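Local coordinates for protein actinorhodin polyketide putative beta-ketoacyl synthase 2 (Streptomyces coelicolor A3, PDB 1TQY) that serves as the chain length factor of the actinorhodin polyketide synthase, a ketosynthase-like protein that probably acts together with its partner ketosynthase subunit in building the polyketide chain, at residues 334-339 / 364-369; 115-120 / 141-146; 187-192 / 243-248. All coordinates share one frame; numbering follows the deposited sequence.

Contact 1 of 3, residues 334-339 / 364-369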
loop_
_atom_site.group_PDB
_atom_site.type_symbol
_atom_site.label_atom_id
_atom_site.label_comp_id
_atom_site.label_asym_id
_atom_site.label_seq_id
_atom_site.Cartn_x
_atom_site.Cartn_y
_atom_site.Cartn_z
ATOM N N PRO B 334 -16.795 -18.753 -6.922
ATOM C CA PRO B 334 -17.419 -18.967 -5.612
ATOM C C PRO B 334 -17.779 -17.676 -4.877
ATOM O O PRO B 334 -18.670 -17.676 -4.030
ATOM C CB PRO B 334 -16.375 -19.797 -4.868
ATOM C CG PRO B 334 -15.695 -20.550 -5.983
ATOM C CD PRO B 334 -15.507 -19.462 -7.009
ATOM N N LYS B 335 -17.105 -16.576 -5.200
ATOM C CA LYS B 335 -17.405 -15.323 -4.519
ATOM C C LYS B 335 -18.871 -14.916 -4.661
ATOM O O LYS B 335 -19.317 -13.950 -4.036
ATOM C CB LYS B 335 -16.484 -14.191 -4.993
ATOM C CG LYS B 335 -16.550 -13.861 -6.475
ATOM C CD LYS B 335 -15.737 -12.597 -6.788
ATOM C CE LYS B 335 -14.239 -12.794 -6.510
ATOM N NZ LYS B 335 -13.621 -13.786 -7.467
ATOM N N THR B 336 -19.624 -15.640 -5.482
ATOM C CA THR B 336 -21.042 -15.346 -5.627
ATOM C C THR B 336 -21.721 -15.609 -4.279
ATOM O O THR B 336 -22.811 -15.101 -4.011
ATOM C CB THR B 336 -21.702 -16.240 -6.703
ATOM O OG1 THR B 336 -21.304 -17.604 -6.505
ATOM C CG2 THR B 336 -21.288 -15.794 -8.103
ATOM N N THR B 337 -21.067 -16.398 -3.430
ATOM C CA THR B 337 -21.619 -16.700 -2.117
ATOM C C THR B 337 -21.212 -15.693 -1.047
ATOM O O THR B 337 -21.782 -15.688 0.043
ATOM C CB THR B 337 -21.197 -18.104 -1.613
ATOM O OG1 THR B 337 -19.767 -18.170 -1.517
ATOM C CG2 THR B 337 -21.702 -19.183 -2.544
ATOM N N THR B 338 -20.239 -14.836 -1.354
ATOM C CA THR B 338 -19.755 -13.855 -0.376
ATOM C C THR B 338 -19.851 -12.390 -0.781
ATOM O O THR B 338 -19.959 -11.513 0.078
ATOM C CB THR B 338 -18.271 -14.088 -0.037
ATOM O OG1 THR B 338 -17.474 -13.830 -1.203
ATOM C CG2 THR B 338 -18.042 -15.511 0.409
ATOM N N GLY B 339 -19.813 -12.124 -2.079
ATOM C CA GLY B 339 -19.833 -10.753 -2.540
ATOM C C GLY B 339 -18.368 -10.426 -2.770
ATOM O O GLY B 339 -17.504 -11.266 -2.494
ATOM N N PRO B 364 -18.384 -24.807 -6.576
ATOM C CA PRO B 364 -19.323 -24.308 -7.586
ATOM C C PRO B 364 -19.657 -22.820 -7.527
ATOM O O PRO B 364 -19.266 -22.115 -6.595
ATOM C CB PRO B 364 -20.555 -25.164 -7.340
ATOM C CG PRO B 364 -20.572 -25.252 -5.838
ATOM C CD PRO B 364 -19.099 -25.537 -5.515
ATOM N N THR B 365 -20.374 -22.348 -8.545
ATOM C CA THR B 365 -20.794 -20.952 -8.613
ATOM C C THR B 365 -22.285 -20.932 -8.309
ATOM O O THR B 365 -23.048 -21.706 -8.888
ATOM C CB THR B 365 -20.574 -20.351 -10.015
ATOM O OG1 THR B 365 -19.213 -20.553 -10.411
ATOM C CG2 THR B 365 -20.883 -18.857 -10.003
ATOM N N ALA B 366 -22.688 -20.049 -7.401
ATOM C CA ALA B 366 -24.084 -19.915 -6.992
ATOM C C ALA B 366 -24.810 -18.805 -7.756
ATOM O O ALA B 366 -24.178 -17.871 -8.250
ATOM C CB ALA B 366 -24.153 -19.619 -5.491
ATOM N N GLY B 367 -26.136 -18.924 -7.853
ATOM C CA GLY B 367 -26.956 -17.911 -8.506
ATOM C C GLY B 367 -27.099 -17.920 -10.017
ATOM O O GLY B 367 -28.217 -17.933 -10.540
ATOM N N VAL B 368 -25.965 -17.877 -10.710
ATOM C CA VAL B 368 -25.932 -17.880 -12.167
ATOM C C VAL B 368 -26.736 -19.056 -12.707
ATOM O O VAL B 368 -26.588 -20.180 -12.227
ATOM C CB VAL B 368 -24.473 -17.999 -12.667
ATOM C CG1 VAL B 368 -24.412 -17.884 -14.192
ATOM C CG2 VAL B 368 -23.626 -16.925 -12.008
ATOM N N THR B 369 -27.591 -18.795 -13.694
ATOM C CA THR B 369 -28.406 -19.843 -14.300
ATOM C C THR B 369 -28.258 -19.872 -15.817
ATOM O O THR B 369 -28.416 -20.925 -16.425
ATOM C CB THR B 369 -29.898 -19.669 -13.967
ATOM O OG1 THR B 369 -30.341 -18.391 -14.442
ATOM C CG2 THR B 369 -30.125 -19.755 -12.463
#

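Contact 2 of 3, residues 115-120 / 141-146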
loop_
_atom_site.group_PDB
_atom_site.type_symbol
_atom_site.label_atom_id
_atom_site.label_comp_id
_atom_site.label_asym_id
_atom_site.label_seq_id
_atom_site.Cartn_x
_atom_site.Cartn_y
_atom_site.Cartn_z
ATOM N N GLY B 115 -9.348 0.729 4.186
ATOM C CA GLY B 115 -8.754 1.087 5.461
ATOM C C GLY B 115 -9.852 1.042 6.511
ATOM O O GLY B 115 -10.930 0.496 6.259
ATOM N N GLY B 116 -9.595 1.622 7.680
ATOM C CA GLY B 116 -10.594 1.624 8.732
ATOM C C GLY B 116 -11.606 2.720 8.501
ATOM O O GLY B 116 -11.657 3.678 9.259
ATOM N N PHE B 117 -12.431 2.575 7.465
ATOM C CA PHE B 117 -13.400 3.605 7.132
ATOM C C PHE B 117 -14.520 3.855 8.157
ATOM O O PHE B 117 -14.857 5.007 8.396
ATOM C CB PHE B 117 -13.997 3.344 5.747
ATOM C CG PHE B 117 -14.363 4.605 5.012
ATOM C CD1 PHE B 117 -13.372 5.459 4.545
ATOM C CD2 PHE B 117 -15.693 4.977 4.858
ATOM C CE1 PHE B 117 -13.694 6.668 3.938
ATOM C CE2 PHE B 117 -16.023 6.190 4.251
ATOM C CZ PHE B 117 -15.020 7.035 3.794
ATOM N N ASP B 118 -15.099 2.807 8.747
ATOM C CA ASP B 118 -16.143 3.010 9.742
ATOM C C ASP B 118 -15.551 3.887 10.844
ATOM O O ASP B 118 -16.154 4.866 11.279
ATOM C CB ASP B 118 -16.607 1.685 10.353
ATOM C CG ASP B 118 -17.625 1.891 11.479
ATOM O OD1 ASP B 118 -18.822 2.085 11.194
ATOM O OD2 ASP B 118 -17.217 1.863 12.648
ATOM N N PHE B 119 -14.352 3.531 11.283
ATOM C CA PHE B 119 -13.683 4.280 12.330
ATOM C C PHE B 119 -13.438 5.728 11.923
ATOM O O PHE B 119 -13.767 6.649 12.668
ATOM C CB PHE B 119 -12.349 3.615 12.707
ATOM C CG PHE B 119 -11.771 4.108 14.011
ATOM C CD1 PHE B 119 -11.199 5.375 14.106
ATOM C CD2 PHE B 119 -11.843 3.317 15.155
ATOM C CE1 PHE B 119 -10.710 5.852 15.319
ATOM C CE2 PHE B 119 -11.357 3.788 16.375
ATOM C CZ PHE B 119 -10.789 5.059 16.455
ATOM N N THR B 120 -12.878 5.950 10.740
ATOM C CA THR B 120 -12.597 7.326 10.344
ATOM C C THR B 120 -13.855 8.173 10.126
ATOM O O THR B 120 -13.836 9.380 10.370
ATOM C CB THR B 120 -11.673 7.380 9.082
ATOM O OG1 THR B 120 -11.081 8.675 8.994
ATOM C CG2 THR B 120 -12.461 7.133 7.797
ATOM N N PHE B 141 -3.906 5.982 13.747
ATOM C CA PHE B 141 -3.453 4.724 13.165
ATOM C C PHE B 141 -4.538 3.676 12.927
ATOM O O PHE B 141 -4.248 2.600 12.410
ATOM C CB PHE B 141 -2.355 4.106 14.029
ATOM C CG PHE B 141 -2.824 3.684 15.394
ATOM C CD1 PHE B 141 -2.602 4.491 16.505
ATOM C CD2 PHE B 141 -3.487 2.476 15.569
ATOM C CE1 PHE B 141 -3.036 4.103 17.770
ATOM C CE2 PHE B 141 -3.926 2.079 16.832
ATOM C CZ PHE B 141 -3.696 2.895 17.932
ATOM N N ALA B 142 -5.776 3.973 13.311
ATOM C CA ALA B 142 -6.873 3.020 13.121
ATOM C C ALA B 142 -7.416 3.035 11.701
ATOM O O ALA B 142 -8.036 2.071 11.266
ATOM C CB ALA B 142 -7.991 3.320 14.096
ATOM N N TRP B 143 -7.171 4.122 10.979
ATOM C CA TRP B 143 -7.668 4.264 9.613
ATOM C C TRP B 143 -6.680 3.970 8.478
ATOM O O TRP B 143 -7.033 3.268 7.536
ATOM C CB TRP B 143 -8.203 5.683 9.418
ATOM C CG TRP B 143 -8.454 6.038 7.971
ATOM C CD1 TRP B 143 -9.367 5.461 7.134
ATOM C CD2 TRP B 143 -7.745 7.007 7.186
ATOM N NE1 TRP B 143 -9.268 6.010 5.877
ATOM C CE2 TRP B 143 -8.281 6.960 5.881
ATOM C CE3 TRP B 143 -6.707 7.909 7.458
ATOM C CZ2 TRP B 143 -7.815 7.777 4.845
ATOM C CZ3 TRP B 143 -6.242 8.725 6.429
ATOM C CH2 TRP B 143 -6.799 8.650 5.136
ATOM N N PHE B 144 -5.465 4.518 8.566
ATOM C CA PHE B 144 -4.476 4.367 7.501
ATOM C C PHE B 144 -4.371 2.950 6.935
ATOM O O PHE B 144 -4.633 1.956 7.629
ATOM C CB PHE B 144 -3.100 4.982 7.913
ATOM C CG PHE B 144 -2.204 4.091 8.757
ATOM C CD1 PHE B 144 -2.718 3.297 9.780
ATOM C CD2 PHE B 144 -0.817 4.106 8.554
ATOM C CE1 PHE B 144 -1.858 2.523 10.599
ATOM C CE2 PHE B 144 0.051 3.344 9.358
ATOM C CZ PHE B 144 -0.468 2.550 10.383
ATOM N N TYR B 145 -4.032 2.869 5.651
ATOM C CA TYR B 145 -3.979 1.594 4.943
ATOM C C TYR B 145 -3.044 0.536 5.501
ATOM O O TYR B 145 -3.310 -0.649 5.372
ATOM C CB TYR B 145 -3.707 1.875 3.466
ATOM C CG TYR B 145 -4.739 2.851 2.934
ATOM C CD1 TYR B 145 -6.052 2.444 2.676
ATOM C CD2 TYR B 145 -4.452 4.216 2.860
ATOM C CE1 TYR B 145 -7.054 3.374 2.378
ATOM C CE2 TYR B 145 -5.448 5.153 2.566
ATOM C CZ TYR B 145 -6.748 4.720 2.334
ATOM O OH TYR B 145 -7.739 5.649 2.120
ATOM N N ALA B 146 -1.963 0.960 6.148
ATOM C CA ALA B 146 -1.019 0.010 6.723
ATOM C C ALA B 146 -1.511 -0.635 8.021
ATOM O O ALA B 146 -0.929 -1.618 8.469
ATOM C CB ALA B 146 0.308 0.703 6.988
#

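Contact 3 of 3, residues 187-192 / 243-248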
loop_
_atom_site.group_PDB
_atom_site.type_symbol
_atom_site.label_atom_id
_atom_site.label_comp_id
_atom_site.label_asym_id
_atom_site.label_seq_id
_atom_site.Cartn_x
_atom_site.Cartn_y
_atom_site.Cartn_z
ATOM N N THR B 187 13.196 -14.504 3.906
ATOM C CA THR B 187 12.358 -14.529 5.108
ATOM C C THR B 187 11.531 -15.814 5.042
ATOM O O THR B 187 10.660 -15.941 4.201
ATOM C CB THR B 187 11.397 -13.334 5.179
ATOM O OG1 THR B 187 12.136 -12.107 5.112
ATOM C CG2 THR B 187 10.612 -13.379 6.489
ATOM N N PRO B 188 11.784 -16.776 5.947
ATOM C CA PRO B 188 11.092 -18.072 6.009
ATOM C C PRO B 188 9.581 -18.096 6.106
ATOM O O PRO B 188 8.932 -18.938 5.488
ATOM C CB PRO B 188 11.712 -18.749 7.229
ATOM C CG PRO B 188 13.048 -18.131 7.328
ATOM C CD PRO B 188 12.754 -16.673 7.047
ATOM N N LEU B 189 9.017 -17.202 6.904
ATOM C CA LEU B 189 7.578 -17.188 7.069
ATOM C C LEU B 189 7.038 -15.794 6.836
ATOM O O LEU B 189 7.647 -14.799 7.239
ATOM C CB LEU B 189 7.208 -17.691 8.472
ATOM C CG LEU B 189 5.732 -17.864 8.840
ATOM C CD1 LEU B 189 5.593 -18.801 10.016
ATOM C CD2 LEU B 189 5.110 -16.505 9.161
ATOM N N VAL B 190 5.887 -15.736 6.176
ATOM C CA VAL B 190 5.241 -14.473 5.881
ATOM C C VAL B 190 3.731 -14.633 5.993
ATOM O O VAL B 190 3.138 -15.548 5.407
ATOM C CB VAL B 190 5.604 -13.973 4.461
ATOM C CG1 VAL B 190 4.754 -12.755 4.112
ATOM C CG2 VAL B 190 7.087 -13.607 4.400
ATOM N N VAL B 191 3.114 -13.755 6.775
ATOM C CA VAL B 191 1.668 -13.772 6.956
ATOM C C VAL B 191 1.133 -12.810 5.907
ATOM O O VAL B 191 1.570 -11.662 5.817
ATOM C CB VAL B 191 1.282 -13.298 8.372
ATOM C CG1 VAL B 191 -0.227 -13.128 8.471
ATOM C CG2 VAL B 191 1.760 -14.311 9.388
ATOM N N SER B 192 0.181 -13.271 5.114
ATOM C CA SER B 192 -0.299 -12.441 4.022
ATOM C C SER B 192 -1.780 -12.593 3.774
ATOM O O SER B 192 -2.373 -13.638 4.045
ATOM C CB SER B 192 0.472 -12.820 2.744
ATOM O OG SER B 192 0.256 -11.886 1.703
ATOM N N VAL B 243 -0.733 -18.195 5.858
ATOM C CA VAL B 243 0.662 -18.286 6.246
ATOM C C VAL B 243 1.442 -18.943 5.118
ATOM O O VAL B 243 1.166 -20.075 4.737
ATOM C CB VAL B 243 0.806 -19.114 7.549
ATOM C CG1 VAL B 243 2.271 -19.301 7.901
ATOM C CG2 VAL B 243 0.074 -18.408 8.681
ATOM N N LEU B 244 2.390 -18.210 4.556
ATOM C CA LEU B 244 3.201 -18.757 3.493
ATOM C C LEU B 244 4.593 -18.902 4.060
ATOM O O LEU B 244 5.014 -18.102 4.901
ATOM C CB LEU B 244 3.248 -17.818 2.287
ATOM C CG LEU B 244 2.002 -17.075 1.831
ATOM C CD1 LEU B 244 2.210 -16.660 0.391
ATOM C CD2 LEU B 244 0.760 -17.931 1.971
ATOM N N GLU B 245 5.307 -19.928 3.610
ATOM C CA GLU B 245 6.660 -20.119 4.072
ATOM C C GLU B 245 7.491 -20.998 3.169
ATOM O O GLU B 245 6.970 -21.747 2.342
ATOM C CB GLU B 245 6.669 -20.640 5.512
ATOM C CG GLU B 245 5.874 -21.896 5.771
ATOM C CD GLU B 245 5.676 -22.153 7.273
ATOM O OE1 GLU B 245 6.665 -22.047 8.043
ATOM O OE2 GLU B 245 4.541 -22.480 7.683
ATOM N N ASP B 246 8.801 -20.839 3.317
ATOM C CA ASP B 246 9.802 -21.571 2.564
ATOM C C ASP B 246 9.611 -23.063 2.788
ATOM O O ASP B 246 9.449 -23.518 3.923
ATOM C CB ASP B 246 11.195 -21.125 3.031
ATOM C CG ASP B 246 12.315 -21.799 2.274
ATOM O OD1 ASP B 246 12.473 -23.036 2.391
ATOM O OD2 ASP B 246 13.042 -21.079 1.560
ATOM N N SER B 247 9.616 -23.817 1.696
ATOM C CA SER B 247 9.436 -25.265 1.755
ATOM C C SER B 247 10.369 -25.926 2.763
ATOM O O SER B 247 9.935 -26.670 3.644
ATOM C CB SER B 247 9.696 -25.874 0.380
ATOM O OG SER B 247 8.578 -26.635 -0.024
ATOM N N ALA B 248 11.660 -25.654 2.604
ATOM C CA ALA B 248 12.682 -26.210 3.473
ATOM C C ALA B 248 12.422 -25.813 4.919
ATOM O O ALA B 248 12.311 -26.675 5.792
ATOM C CB ALA B 248 14.058 -25.736 3.030
#

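Contact 1 of 3, residues 334-339 / 364-369
Thr336 faces Thr365 and Ala366 with both branches of its side chain, and the two do different work. OG1 lies between the backbone N and the carbonyl carbon (chi1 47°), where it accepts a hydrogen bond from the backbone N of Ala366; N and OG1 are 2.9 Å apart and the angle at the hydrogen is 151°. It is also hydrogen-bonded to Val333 O, just before the 3-10 turn. The methyl, beside the backbone N, packs instead against a second methyl: Thr336 CG2 and Thr365 CG2 are 3.6 Å apart, the two side chains crossing at about a right angle. Ala366 CB meets Thr337 CG2 at 3.9 Å and also lies beside Thr336 OG1. The Pro334 ring passes Pro364 O, with CG 3.9 Å from that oxygen. Thr337 OG1 and N reach Pro334 O from opposite faces of the carbonyl plane. Thr365 OG1 is hydrogen-bonded to Val333 N, just after strand 330-332, and also to Val380 O and Thr332 OG1. One bond thus joins the loops flanking helix 345-359 across a mostly apolar seam: threonine methyls pack, their hydroxyls are tied mainly to backbone groups, and Pro364 O is buried against the Pro334 ring without a polar partner.

Contact 2 of 3, residues 115-120 / 141-146
Ala142 and Trp143 pack against the start of helix 117-129 in a buried helix-to-loop contact, formed in the stretch between helix 139-142 and helix 147-156. Two glycines allow the backbones to come close, with the CA atoms of Gly116 and Trp143 4.0 Å apart. Gly116 N donates to Trp143 O (N to O 3.0 Å), in the plane of the carbonyl and on a lone pair. Gly115 CA adds a CA-H...O contact to the same oxygen, while the Tyr145 ring approaches Gly115 N obliquely.

Beyond the glycines, side chains take over. Phe119 chi1 (-165°) carries CG toward Ala142, and chi2 (-73°) turns the ring to present one face: Ala142 CB sits over the centre, 3.7 Å from the centroid and 6° off the normal, a CH-pi contact. Thr120 lies against the five-membered part of the Trp143 indole, its CB and CG2 each 3.6 Å from CD1. Its OG1 stands 3.9 Å above the indole plane, displaced toward the rim, and is hydrogen-bonded to Glu139. The backbone of Gly116 meets the edge of the indole. Phe117 and Tyr145 also pack against apolar side chains of the other protein chain, which places the contact beside the subunit interface.

Gly116 is both the N-cap residue and the centre of an inverse gamma turn leading into helix 117-129, within the N-terminal half of the thiolase-like fold of the beta-ketoacyl synthase family.

Contact 3 of 3, residues 187-192 / 243-248
Val190 and Leu244 form the hydrogen-bonded pair of an antiparallel ladder between strands 189-196 and 238-246, part of the central beta structure of the N-terminal half of the thiolase-like fold. Each residue gives its N-H to the other's carbonyl: Val190 N to Leu244 O spans 2.8 Å and Leu244 N to Val190 O 2.9 Å, with angles at the hydrogen of 163° and 171°. Asp246 N continues the ladder to Pro188 O, though the position of that oxygen is less certain. Leu189 with Glu245 and Val191 with Val243 are the flanking non-hydrogen-bonded pairs. Ser192 carries the ladder on through a backbone bond to Leu242, and its OG is bonded to Val109 O. The other edge of strand 189-196 pairs in parallel with strand 106-111: Leu189 bonds to Asp105 and Gly107, Val191 to Gly107 and Val109.

On one face, Leu189 CG lies 3.9 Å from Val243 CG1, and the side chains cross obliquely. Beside them Glu245 is buried; OE2 is held by a salt bridge to Arg253 and a hydrogen bond from Thr14 OG1, which probably stabilises the carboxylate, and OE1 too is hydrogen-bonded elsewhere in the structure. On the other face, Val190 packs against Ala179 and Ile183 of helix 171-185, Leu244 against Ile183 and strand 11-20.

Where helix 247-253 begins, Asp246 serves as N-cap: its OD1 accepts from Ala249 N and, weakly, from Ala248 N at 2.7 Å.

The three contacts illustrate how one fold closes buried junctions by different chemistry. All are largely buried, but contact 2 also lies beside the second protein chain, which touches neither contact 1 nor contact 3. Contact 3 joins two strands through a repeated backbone ladder. Contacts 1 and 2 each have one bond across, given by a backbone N-H to a threonine hydroxyl in the first and to a backbone carbonyl in the second, and depend more on side chains, threonine methyls and an aromatic face respectively. Contacts 2 and 3 lie in the N-terminal half of the ketosynthase-like chain, their centres about 27 Å apart; contact 1 lies in the C-terminal half, across the chain's centre. No two contacts share an element.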